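Local structure of CAS6A (Thermus thermophilus, 4C97) at residues Leu7-Leu12 / Arg62-Val67; His102-Val107 / Arg237-Ser242; Pro111-Gly116 / Gly219-Tyr224; Pro118-Ala123 / Val201-Arg206. The protein probably cleaves CRISPR RNA precursors as a Cas6-family endoribonuclease in antiviral defense. The protein carries 1 engineered substitution. All blocks are in the same frame, centred on the assembly; numbering follows the deposited sequence.

Contact 1: Leu7-Leu12 / Arg62-Val67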
# COMPACT_ATOMS: atom_id res chain seq x y z
N LEU A 7 -9.21 7.35 5.11
CA LEU A 7 -7.98 6.59 5.13
C LEU A 7 -6.86 7.53 4.76
O LEU A 7 -7.09 8.58 4.14
CB LEU A 7 -8.05 5.34 4.24
CG LEU A 7 -8.15 5.48 2.74
CD1 LEU A 7 -8.04 4.09 2.12
CD2 LEU A 7 -9.41 6.15 2.27
N ALA A 8 -5.65 7.20 5.21
CA ALA A 8 -4.56 8.16 5.10
C ALA A 8 -3.21 7.48 5.00
O ALA A 8 -3.02 6.36 5.48
CB ALA A 8 -4.57 9.06 6.31
N ALA A 9 -2.28 8.16 4.33
CA ALA A 9 -0.88 7.77 4.29
C ALA A 9 -0.10 9.00 4.64
O ALA A 9 -0.09 10.00 3.89
CB ALA A 9 -0.50 7.26 2.90
N LEU A 10 0.54 8.95 5.81
CA LEU A 10 1.38 10.05 6.25
C LEU A 10 2.84 9.72 6.01
O LEU A 10 3.29 8.60 6.31
CB LEU A 10 1.15 10.30 7.73
CG LEU A 10 -0.14 11.04 8.09
CD1 LEU A 10 -1.37 10.23 7.77
CD2 LEU A 10 -0.11 11.37 9.58
N VAL A 11 3.57 10.70 5.50
CA VAL A 11 4.98 10.54 5.21
C VAL A 11 5.85 11.25 6.24
O VAL A 11 5.64 12.43 6.53
CB VAL A 11 5.33 11.06 3.81
CG1 VAL A 11 6.85 11.09 3.60
CG2 VAL A 11 4.68 10.16 2.72
N LEU A 12 6.82 10.52 6.78
CA LEU A 12 7.83 11.10 7.68
C LEU A 12 9.07 11.39 6.87
O LEU A 12 9.76 10.45 6.40
CB LEU A 12 8.19 10.14 8.82
CG LEU A 12 7.19 9.93 9.95
CD1 LEU A 12 5.78 9.68 9.45
CD2 LEU A 12 7.66 8.79 10.85
N ARG A 62 6.70 5.94 5.64
CA ARG A 62 5.28 6.22 5.51
C ARG A 62 4.42 5.24 6.29
O ARG A 62 4.73 4.04 6.40
CB ARG A 62 4.85 6.32 4.03
CG ARG A 62 4.19 5.11 3.48
CD ARG A 62 4.08 5.20 1.95
NE ARG A 62 2.88 5.84 1.41
CZ ARG A 62 1.90 5.21 0.76
NH1 ARG A 62 1.90 3.88 0.64
NH2 ARG A 62 0.90 5.90 0.24
N VAL A 63 3.36 5.80 6.87
CA VAL A 63 2.43 5.05 7.68
C VAL A 63 1.05 5.21 7.08
O VAL A 63 0.54 6.33 7.00
CB VAL A 63 2.42 5.56 9.12
CG1 VAL A 63 1.41 4.80 9.98
CG2 VAL A 63 3.80 5.46 9.72
N SER A 64 0.47 4.09 6.64
CA SER A 64 -0.90 4.07 6.13
C SER A 64 -1.82 3.57 7.18
O SER A 64 -1.57 2.52 7.78
CB SER A 64 -1.09 3.11 4.95
OG SER A 64 -0.30 3.46 3.85
N LEU A 65 -2.92 4.29 7.32
CA LEU A 65 -3.94 4.04 8.32
C LEU A 65 -5.25 3.88 7.59
O LEU A 65 -5.71 4.81 6.90
CB LEU A 65 -4.00 5.19 9.32
CG LEU A 65 -2.64 5.54 9.94
CD1 LEU A 65 -2.70 6.83 10.75
CD2 LEU A 65 -2.14 4.36 10.80
N LEU A 66 -5.84 2.69 7.72
CA LEU A 66 -6.96 2.28 6.87
C LEU A 66 -8.33 2.37 7.53
O LEU A 66 -9.36 2.11 6.89
CB LEU A 66 -6.72 0.85 6.34
CG LEU A 66 -5.38 0.66 5.63
CD1 LEU A 66 -5.27 -0.78 5.19
CD2 LEU A 66 -5.19 1.61 4.45
N VAL A 67 -8.36 2.76 8.81
CA VAL A 67 -9.63 2.91 9.52
C VAL A 67 -9.55 4.18 10.35
O VAL A 67 -8.47 4.55 10.81
CB VAL A 67 -9.96 1.69 10.41
CG1 VAL A 67 -10.08 0.42 9.57
CG2 VAL A 67 -8.89 1.50 11.47

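Contact 2: His102-Val107 / Arg237-Ser242. With SO4 (sulfate ion), chain D.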
# COMPACT_ATOMS: atom_id res chain seq x y z
N HIS A 102 3.79 15.38 -0.79
CA HIS A 102 4.81 14.38 -1.05
C HIS A 102 4.11 13.34 -1.92
O HIS A 102 2.93 13.08 -1.72
CB HIS A 102 5.31 13.75 0.25
CG HIS A 102 6.45 12.79 0.07
ND1 HIS A 102 6.27 11.50 -0.35
CD2 HIS A 102 7.78 12.95 0.27
CE1 HIS A 102 7.46 10.90 -0.43
NE2 HIS A 102 8.38 11.76 -0.05
N PRO A 103 4.81 12.76 -2.90
CA PRO A 103 4.14 11.81 -3.80
C PRO A 103 3.45 10.64 -3.12
O PRO A 103 2.47 10.12 -3.63
CB PRO A 103 5.28 11.32 -4.70
CG PRO A 103 6.25 12.45 -4.71
CD PRO A 103 6.19 13.05 -3.33
N TRP A 104 3.96 10.23 -1.96
CA TRP A 104 3.43 9.08 -1.24
C TRP A 104 2.59 9.44 -0.02
O TRP A 104 2.25 8.56 0.75
CB TRP A 104 4.59 8.14 -0.89
CG TRP A 104 5.10 7.45 -2.13
CD1 TRP A 104 6.19 7.80 -2.87
CD2 TRP A 104 4.51 6.33 -2.77
NE1 TRP A 104 6.32 6.94 -3.94
CE2 TRP A 104 5.31 6.02 -3.90
CE3 TRP A 104 3.39 5.54 -2.52
CZ2 TRP A 104 5.01 4.97 -4.77
CZ3 TRP A 104 3.10 4.49 -3.39
CH2 TRP A 104 3.92 4.21 -4.48
N ALA A 105 2.24 10.72 0.12
CA ALA A 105 1.37 11.18 1.19
C ALA A 105 -0.04 11.43 0.63
O ALA A 105 -0.18 11.91 -0.48
CB ALA A 105 1.90 12.46 1.78
N GLY A 106 -1.06 11.13 1.41
CA GLY A 106 -2.40 11.51 1.03
C GLY A 106 -3.42 11.17 2.08
O GLY A 106 -3.16 10.35 2.94
N VAL A 107 -4.56 11.85 2.04
CA VAL A 107 -5.67 11.54 2.92
C VAL A 107 -6.91 11.59 2.05
O VAL A 107 -7.06 12.50 1.23
CB VAL A 107 -5.82 12.54 4.06
CG1 VAL A 107 -6.92 12.09 5.00
CG2 VAL A 107 -4.54 12.70 4.80
N ARG A 237 4.47 -1.86 -1.82
CA ARG A 237 4.10 -0.47 -1.95
C ARG A 237 3.78 -0.24 -3.43
O ARG A 237 4.56 -0.62 -4.31
CB ARG A 237 5.21 0.45 -1.45
CG ARG A 237 4.90 1.91 -1.63
CD ARG A 237 5.80 2.79 -0.77
NE ARG A 237 7.24 2.59 -0.92
CZ ARG A 237 7.98 3.14 -1.86
NH1 ARG A 237 7.43 3.91 -2.79
NH2 ARG A 237 9.29 2.93 -1.89
N ALA A 238 2.61 0.31 -3.70
CA ALA A 238 2.12 0.38 -5.06
C ALA A 238 1.23 1.56 -5.24
O ALA A 238 0.67 2.07 -4.28
CB ALA A 238 1.36 -0.88 -5.41
N ARG A 239 1.10 1.99 -6.49
CA ARG A 239 0.12 3.01 -6.83
C ARG A 239 -0.39 2.87 -8.25
O ARG A 239 0.29 2.33 -9.12
CB ARG A 239 0.71 4.40 -6.65
CG ARG A 239 1.77 4.79 -7.66
CD ARG A 239 2.40 6.15 -7.33
NE ARG A 239 1.38 7.18 -7.15
CZ ARG A 239 1.54 8.30 -6.47
NH1 ARG A 239 2.70 8.57 -5.87
NH2 ARG A 239 0.54 9.16 -6.37
N ALA A 240 -1.59 3.39 -8.49
CA ALA A 240 -2.12 3.42 -9.84
C ALA A 240 -1.52 4.57 -10.63
O ALA A 240 -1.25 5.64 -10.09
CB ALA A 240 -3.64 3.53 -9.83
N GLU A 241 -1.34 4.34 -11.93
CA GLU A 241 -0.77 5.31 -12.86
C GLU A 241 -1.69 5.44 -14.05
O GLU A 241 -2.68 4.73 -14.16
CB GLU A 241 0.58 4.83 -13.43
CG GLU A 241 1.69 4.62 -12.44
CD GLU A 241 3.02 4.31 -13.12
OE1 GLU A 241 3.03 3.56 -14.12
OE2 GLU A 241 4.05 4.83 -12.66
N SER A 242 -1.31 6.32 -14.97
CA SER A 242 -2.02 6.46 -16.24
C SER A 242 -1.76 5.24 -17.12
O SER A 242 -0.61 4.87 -17.39
CB SER A 242 -1.55 7.71 -16.96
OG SER A 242 -1.72 8.84 -16.12
S SO4 D . 9.88 5.55 -5.23
O1 SO4 D . 8.45 5.78 -5.13
O2 SO4 D . 10.10 4.56 -6.29
O3 SO4 D . 10.55 6.79 -5.58
O4 SO4 D . 10.49 5.03 -4.01
O HOH W 1 0.31 11.50 -5.01

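Contact 3: Pro111-Gly116 / Gly219-Tyr224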
# COMPACT_ATOMS: atom_id res chain seq x y z
N PRO A 111 -15.59 6.61 0.19
CA PRO A 111 -16.41 6.93 -0.99
C PRO A 111 -15.59 7.49 -2.15
O PRO A 111 -15.87 7.20 -3.33
CB PRO A 111 -17.41 7.95 -0.44
CG PRO A 111 -17.54 7.56 1.00
CD PRO A 111 -16.16 7.19 1.42
N ARG A 112 -14.54 8.24 -1.83
CA ARG A 112 -13.73 8.83 -2.88
C ARG A 112 -12.93 7.78 -3.64
O ARG A 112 -12.50 8.04 -4.76
CB ARG A 112 -12.83 9.93 -2.32
CG ARG A 112 -13.60 11.22 -2.11
CD ARG A 112 -12.79 12.29 -1.41
NE ARG A 112 -13.56 13.52 -1.43
CZ ARG A 112 -13.58 14.38 -2.44
NH1 ARG A 112 -12.81 14.18 -3.50
NH2 ARG A 112 -14.38 15.44 -2.37
N LEU A 113 -12.76 6.60 -3.05
CA LEU A 113 -12.02 5.58 -3.79
C LEU A 113 -12.85 5.15 -4.98
O LEU A 113 -12.30 4.60 -5.94
CB LEU A 113 -11.74 4.36 -2.93
CG LEU A 113 -10.82 4.60 -1.74
CD1 LEU A 113 -10.75 3.33 -0.93
CD2 LEU A 113 -9.42 5.08 -2.15
N PHE A 114 -14.16 5.41 -4.93
CA PHE A 114 -15.06 4.97 -5.96
C PHE A 114 -15.44 6.10 -6.91
O PHE A 114 -16.44 6.02 -7.60
CB PHE A 114 -16.32 4.38 -5.33
CG PHE A 114 -16.11 3.02 -4.72
CD1 PHE A 114 -16.28 1.87 -5.48
CD2 PHE A 114 -15.74 2.89 -3.40
CE1 PHE A 114 -16.08 0.62 -4.90
CE2 PHE A 114 -15.54 1.64 -2.83
CZ PHE A 114 -15.72 0.51 -3.60
N GLN A 115 -14.64 7.16 -6.95
CA GLN A 115 -14.95 8.33 -7.77
C GLN A 115 -14.85 8.07 -9.27
O GLN A 115 -15.52 8.74 -10.07
CB GLN A 115 -14.09 9.52 -7.39
CG GLN A 115 -12.64 9.38 -7.74
CD GLN A 115 -11.84 10.54 -7.22
OE1 GLN A 115 -11.68 11.54 -7.91
NE2 GLN A 115 -11.34 10.42 -5.99
N GLY A 116 -14.01 7.12 -9.66
CA GLY A 116 -13.84 6.77 -11.05
C GLY A 116 -13.00 7.83 -11.73
O GLY A 116 -12.24 8.53 -11.07
N GLY A 219 -7.61 0.09 -7.63
CA GLY A 219 -6.48 0.93 -8.01
C GLY A 219 -6.20 2.08 -7.05
O GLY A 219 -5.07 2.26 -6.60
N ARG A 220 -7.22 2.87 -6.75
CA ARG A 220 -7.06 3.98 -5.81
C ARG A 220 -6.69 3.51 -4.40
O ARG A 220 -5.90 4.15 -3.71
CB ARG A 220 -8.31 4.86 -5.77
CG ARG A 220 -8.53 5.68 -7.04
CD ARG A 220 -9.63 6.73 -6.91
NE ARG A 220 -9.31 7.91 -7.70
CZ ARG A 220 -9.45 8.01 -9.02
NH1 ARG A 220 -9.93 6.99 -9.73
NH2 ARG A 220 -9.11 9.13 -9.63
N PHE A 221 -7.28 2.39 -3.96
CA PHE A 221 -7.01 1.86 -2.63
C PHE A 221 -5.58 1.38 -2.48
O PHE A 221 -4.98 1.49 -1.39
CB PHE A 221 -7.99 0.73 -2.37
CG PHE A 221 -7.92 0.14 -1.01
CD1 PHE A 221 -8.17 0.90 0.11
CD2 PHE A 221 -7.64 -1.22 -0.84
CE1 PHE A 221 -8.15 0.34 1.37
CE2 PHE A 221 -7.61 -1.76 0.42
CZ PHE A 221 -7.87 -0.98 1.52
N ALA A 222 -5.03 0.82 -3.58
CA ALA A 222 -3.64 0.34 -3.55
C ALA A 222 -2.61 1.33 -2.95
O ALA A 222 -1.69 0.93 -2.21
CB ALA A 222 -3.22 -0.11 -4.93
N PHE A 223 -2.78 2.61 -3.24
CA PHE A 223 -1.91 3.66 -2.72
C PHE A 223 -1.81 3.58 -1.20
O PHE A 223 -0.75 3.84 -0.61
CB PHE A 223 -2.50 5.03 -3.12
CG PHE A 223 -1.70 6.21 -2.63
CD1 PHE A 223 -0.58 6.64 -3.31
CD2 PHE A 223 -2.11 6.92 -1.51
CE1 PHE A 223 0.13 7.73 -2.89
CE2 PHE A 223 -1.40 8.01 -1.09
CZ PHE A 223 -0.29 8.44 -1.77
N TYR A 224 -2.93 3.28 -0.57
CA TYR A 224 -3.02 3.21 0.89
C TYR A 224 -2.68 1.83 1.42
O TYR A 224 -1.93 1.70 2.39
CB TYR A 224 -4.42 3.63 1.36
CG TYR A 224 -4.72 5.06 0.97
CD1 TYR A 224 -4.21 6.12 1.72
CD2 TYR A 224 -5.47 5.35 -0.15
CE1 TYR A 224 -4.44 7.41 1.36
CE2 TYR A 224 -5.72 6.66 -0.51
CZ TYR A 224 -5.21 7.69 0.25
OH TYR A 224 -5.43 8.99 -0.11
O HOH W 2 -12.38 5.08 -8.60

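Contact 4: Pro118-Ala123 / Val201-Arg206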
# COMPACT_ATOMS: atom_id res chain seq x y z
N PRO A 118 -14.88 4.97 -14.27
CA PRO A 118 -14.67 3.55 -14.48
C PRO A 118 -13.76 3.37 -15.66
O PRO A 118 -13.79 4.14 -16.62
CB PRO A 118 -16.08 3.01 -14.78
CG PRO A 118 -16.89 4.20 -15.18
CD PRO A 118 -16.29 5.37 -14.46
N SER A 119 -12.92 2.35 -15.58
CA SER A 119 -12.09 2.02 -16.71
C SER A 119 -11.84 0.54 -16.69
O SER A 119 -11.74 -0.05 -15.63
CB SER A 119 -10.76 2.77 -16.66
OG SER A 119 -9.93 2.32 -17.71
N ARG A 120 -11.77 -0.05 -17.88
CA ARG A 120 -11.39 -1.46 -18.04
C ARG A 120 -9.92 -1.70 -17.78
O ARG A 120 -9.52 -2.84 -17.55
CB ARG A 120 -11.73 -1.91 -19.46
CG ARG A 120 -13.20 -1.87 -19.74
CD ARG A 120 -13.52 -2.41 -21.11
NE ARG A 120 -14.84 -3.02 -21.11
CZ ARG A 120 -15.95 -2.47 -21.60
NH1 ARG A 120 -15.93 -1.27 -22.17
NH2 ARG A 120 -17.09 -3.14 -21.52
N ASP A 121 -9.13 -0.64 -17.79
CA ASP A 121 -7.68 -0.73 -17.61
C ASP A 121 -7.25 -0.24 -16.24
O ASP A 121 -7.80 0.72 -15.70
CB ASP A 121 -6.94 0.10 -18.65
CG ASP A 121 -7.16 -0.37 -20.06
OD1 ASP A 121 -7.32 -1.59 -20.27
OD2 ASP A 121 -7.18 0.50 -20.96
N LEU A 122 -6.25 -0.91 -15.67
CA LEU A 122 -5.64 -0.44 -14.44
C LEU A 122 -4.14 -0.64 -14.52
O LEU A 122 -3.65 -1.77 -14.60
CB LEU A 122 -6.22 -1.15 -13.21
CG LEU A 122 -5.53 -0.80 -11.87
CD1 LEU A 122 -5.71 0.67 -11.52
CD2 LEU A 122 -6.01 -1.70 -10.78
N ALA A 123 -3.41 0.47 -14.55
CA ALA A 123 -1.95 0.43 -14.56
C ALA A 123 -1.46 0.60 -13.14
O ALA A 123 -1.73 1.62 -12.52
CB ALA A 123 -1.39 1.52 -15.44
N VAL A 201 0.00 -3.44 -16.54
CA VAL A 201 -1.31 -2.92 -16.92
C VAL A 201 -2.29 -4.09 -17.03
O VAL A 201 -2.13 -4.98 -17.86
CB VAL A 201 -1.25 -2.13 -18.22
CG1 VAL A 201 -2.62 -1.53 -18.53
CG2 VAL A 201 -0.19 -1.03 -18.14
N TYR A 202 -3.30 -4.05 -16.17
CA TYR A 202 -4.40 -5.01 -16.11
C TYR A 202 -5.55 -4.52 -16.95
O TYR A 202 -5.76 -3.31 -17.10
CB TYR A 202 -4.86 -5.20 -14.66
CG TYR A 202 -3.72 -5.70 -13.80
CD1 TYR A 202 -3.41 -7.05 -13.76
CD2 TYR A 202 -2.93 -4.81 -13.09
CE1 TYR A 202 -2.34 -7.50 -13.01
CE2 TYR A 202 -1.86 -5.25 -12.33
CZ TYR A 202 -1.57 -6.61 -12.30
OH TYR A 202 -0.50 -7.08 -11.60
N HIS A 203 -6.28 -5.46 -17.53
CA HIS A 203 -7.39 -5.12 -18.39
C HIS A 203 -8.50 -6.12 -18.17
O HIS A 203 -8.25 -7.34 -18.20
CB HIS A 203 -6.94 -5.15 -19.83
CG HIS A 203 -8.07 -5.01 -20.79
ND1 HIS A 203 -8.73 -3.82 -20.97
CD2 HIS A 203 -8.66 -5.91 -21.62
CE1 HIS A 203 -9.69 -3.99 -21.87
NE2 HIS A 203 -9.66 -5.25 -22.28
N LEU A 204 -9.71 -5.62 -17.96
CA LEU A 204 -10.89 -6.46 -17.76
C LEU A 204 -11.79 -6.40 -18.99
O LEU A 204 -12.52 -5.41 -19.20
CB LEU A 204 -11.66 -6.00 -16.52
CG LEU A 204 -12.94 -6.77 -16.21
CD1 LEU A 204 -12.72 -8.27 -16.22
CD2 LEU A 204 -13.53 -6.33 -14.87
N PRO A 205 -11.76 -7.45 -19.82
CA PRO A 205 -12.59 -7.46 -21.02
C PRO A 205 -14.06 -7.39 -20.67
O PRO A 205 -14.50 -8.04 -19.72
CB PRO A 205 -12.28 -8.83 -21.66
CG PRO A 205 -10.97 -9.22 -21.09
CD PRO A 205 -10.93 -8.66 -19.71
N ARG A 206 -14.78 -6.64 -21.48
CA ARG A 206 -16.23 -6.46 -21.38
C ARG A 206 -16.70 -6.13 -19.98
O ARG A 206 -17.77 -6.56 -19.56
CB ARG A 206 -16.96 -7.71 -21.88
CG ARG A 206 -16.57 -8.15 -23.28
CD ARG A 206 -17.23 -7.29 -24.40
NE ARG A 206 -18.69 -7.42 -24.53
CZ ARG A 206 -19.58 -6.50 -24.17
NH1 ARG A 206 -19.21 -5.35 -23.62
NH2 ARG A 206 -20.88 -6.73 -24.36

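Contact 1: Leu7-Leu12 / Arg62-Val67
Ala-8 pairs with Leu-65, and Leu-10 with Val-63, through the backbone. Each pair makes two hydrogen bonds. Leu-65 N donates to Ala-8 O at 2.8 Å, and Ala-8 N returns a bond to Leu-65 O. Leu-10 N to Val-63 O is 2.9 Å, and Val-63 N binds Leu-10 O. The axes of strands 7-12 and 62-65 run antiparallel, 4.6 Å apart at their closest. Ala-9 with Ser-64 and Val-11 with Arg-62 are non-hydrogen-bonded pairs. There CA-H groups meet carbonyl oxygens: Arg-62 CA lies 3.2 Å from Leu-10 O.

Strands 6-15 and 58-65 are the first and third strands of a ferredoxin-like fold, side by side in the middle of its antiparallel sheet. This is the fold of the RAMP proteins, to which Cas6 belongs. Helix 68-79 packs on the face carrying Ala-8, Leu-10 and Leu-65.

Polar groups lie on the other face, among small side chains. The Arg-62 chain bends at chi3 (-89°), which sets NE; farther out, NH2 lies 3.3 Å from Ala-9 CB. Ser-64 OG sits over one face of the guanidinium, offset toward its rim. The polar ends are buried but satisfied by neighbours: Arg-62 NE binds Trp-104 O, Arg-62 NH2 binds Phe-223 O, and Ser-64 OG bonds with Tyr-224 O.

Apolar contact is lighter. The Val-11 and Arg-62 side chains cross at a slant, with Val-11 CG2 4.1 Å from Arg-62 CB. Where strand 58-65 gives way to loop, Leu-7 CD1 meets Leu-66 CD2 at 4.4 Å. Tyr-224 touches both of these leucines from helix 209-225.

Contact 2: His102-Val107 / Arg237-Ser242
Trp-104 and Arg-239 bring the two backbones nearest, yet their CA atoms stay 8.9 Å apart, and no backbone-to-backbone hydrogen bond joins them. Residues His-102 to Ala-105 form a type I turn; residues 238-241 are a strand. Side chains fill the gap.

The Trp-104 indole lies between two arginines. Arg-239 comes over one face, with CZ 4.9 Å from the centroid of the six-membered ring and almost on its normal. Arg-237 takes the opposite face, its CZ 4.7 Å from that centroid. Both are cation-pi contacts. The Arg-237 guanidinium stands nearly upright on the ring, the planes 85° apart, and its NH1 comes 3.2 Å from Trp-104 CE2. Arg-237 CG adds a CH-pi contact on the same face.

Arg-239 NH1 also donates to Pro-103 O at 2.7 Å, from above the carbonyl plane. Water 1 bridges Pro-103 O and Arg-239 NH2. A sulfate, probably from the crystallisation liquor, accepts from Trp-104 NE1 at 2.7 Å (O1) and from Arg-237 NH1 and NH2. Arg-125 NH2 binds it too. Such a cluster of donors is consistent with a site for an RNA phosphate.

Trp-104 also stacks with Trp-60 of strand 58-65. The contact joins strand 91-109 of the first sheet to strand 238-241, which pairs with strand 121-127 at the border of the second.

Contact 3: Pro111-Gly116 / Gly219-Tyr224
Leu-113 meets three residues of helix 219-224 with the two ends of its side chain. CD1 lies 3.7 Å from Phe-221 CD1, at an oblique approach to the ring. CD2 lies 3.8 Å from Arg-220 CB and, more loosely, 4.3 Å from Tyr-224 CE2. The Leu-113 and Arg-220 side chains lie alongside, pointing opposite ways. CG of Leu-113 is anti to its carbonyl carbon (chi1 -64°), and chi2 then sets the two methyls.

Arg-220 has two deposited conformers, so the contacts of its far end hold for one of them and are doubtful to that extent. In that one its CD comes 3.6 Å from Leu-113 O. Gln-115 CG sits over the centre of one guanidinium face, and the Gln-115 amide stacks nearly parallel to the guanidinium, the planes 16° apart. Gly-116 O lies near Arg-220 NH1 but at a poor angle for a hydrogen bond.

The next shell fixes the 111-116 turn. Gln-115 NE2 donates to Arg-112 O at 2.9 Å. The backbone N of Gln-115 reaches the same oxygen from the opposite face of its plane. The amide is thus tied back to its own turn. Water 2 donates to Leu-113 O at 2.7 Å and accepts from Gly-116 N at 2.8 Å; its link to Arg-220 NH1 is weak. Gly-116 has a positive phi (77°), a value that favours glycine.

Helix 110-113 follows directly after strand 91-109 of the first sheet. Helix 209-225 follows strand 199-203 and precedes strand 238-241 of the second sheet. Leu-155 of helix 144-158 touches both Leu-113 and Phe-221, and Leu-7 of strand 6-15 also packs on both.

Contact 4: Pro118-Ala123 / Val201-Arg206
Asp-121 and His-203 form a non-hydrogen-bonded pair with both side chains on the same face of the sheet. His-203 ND1 donates to Asp-121 OD1 at 2.7 Å, nearly along the carboxylate C-O bond. The carboxylate and imidazole planes are turned 46° apart. Arg-178 NH2 makes a salt bridge to the same OD1, so this oxygen has two partners.

The strands are the first and third of a second ferredoxin-like unit, neighbours in its antiparallel sheet. Leu-122 and Tyr-202 exchange two backbone bonds, both 2.8 Å. A further bond, from Leu-204 N to Arg-120 O, carries the pairing beyond the start of strand 121-123 and the end of strand 201-203. Before strand 121-123, Ser-119 OG accepts from Asp-121 N at 3.1 Å in an ST turn.

Arg-120 meets the loop at 204-206, with CB 3.6 Å from Leu-204 O. In one of two deposited conformers its guanidinium nears that of Arg-206, so this like-charge approach is doubtful.

Leu-122 and Tyr-202 share the inner face. Leu-122 packs on Leu-215 of helix 209-225, while Tyr-202 touches Val-147 of helix 144-158 and its OH bonds with Pro-142 O. On the other face, Ala-123 CB meets Val-201 CG2 at 3.9 Å.

In the fold
Contacts 1 and 4 are equivalent strand pairs, one in each of two ferredoxin-like units. Contact 1 is fully buried near the middle of the chain; contact 4 lies farther out, partly exposed, and adds charged side chains to its backbone bonds. Their centres are about 27 Å apart, on opposite sides of the chain's centre. Contact 2 spans the two sheets and contact 3 joins two helices; both rest mainly on side chains. Contact 2 is a cationic, partly buried site around an indole, whereas contact 3 mixes apolar packing with a water link. Phe-223 packs on residues 103-104, bringing contacts 2 and 3 together, and Glu-241 N to Ala-123 O joins contact 2 to contact 4.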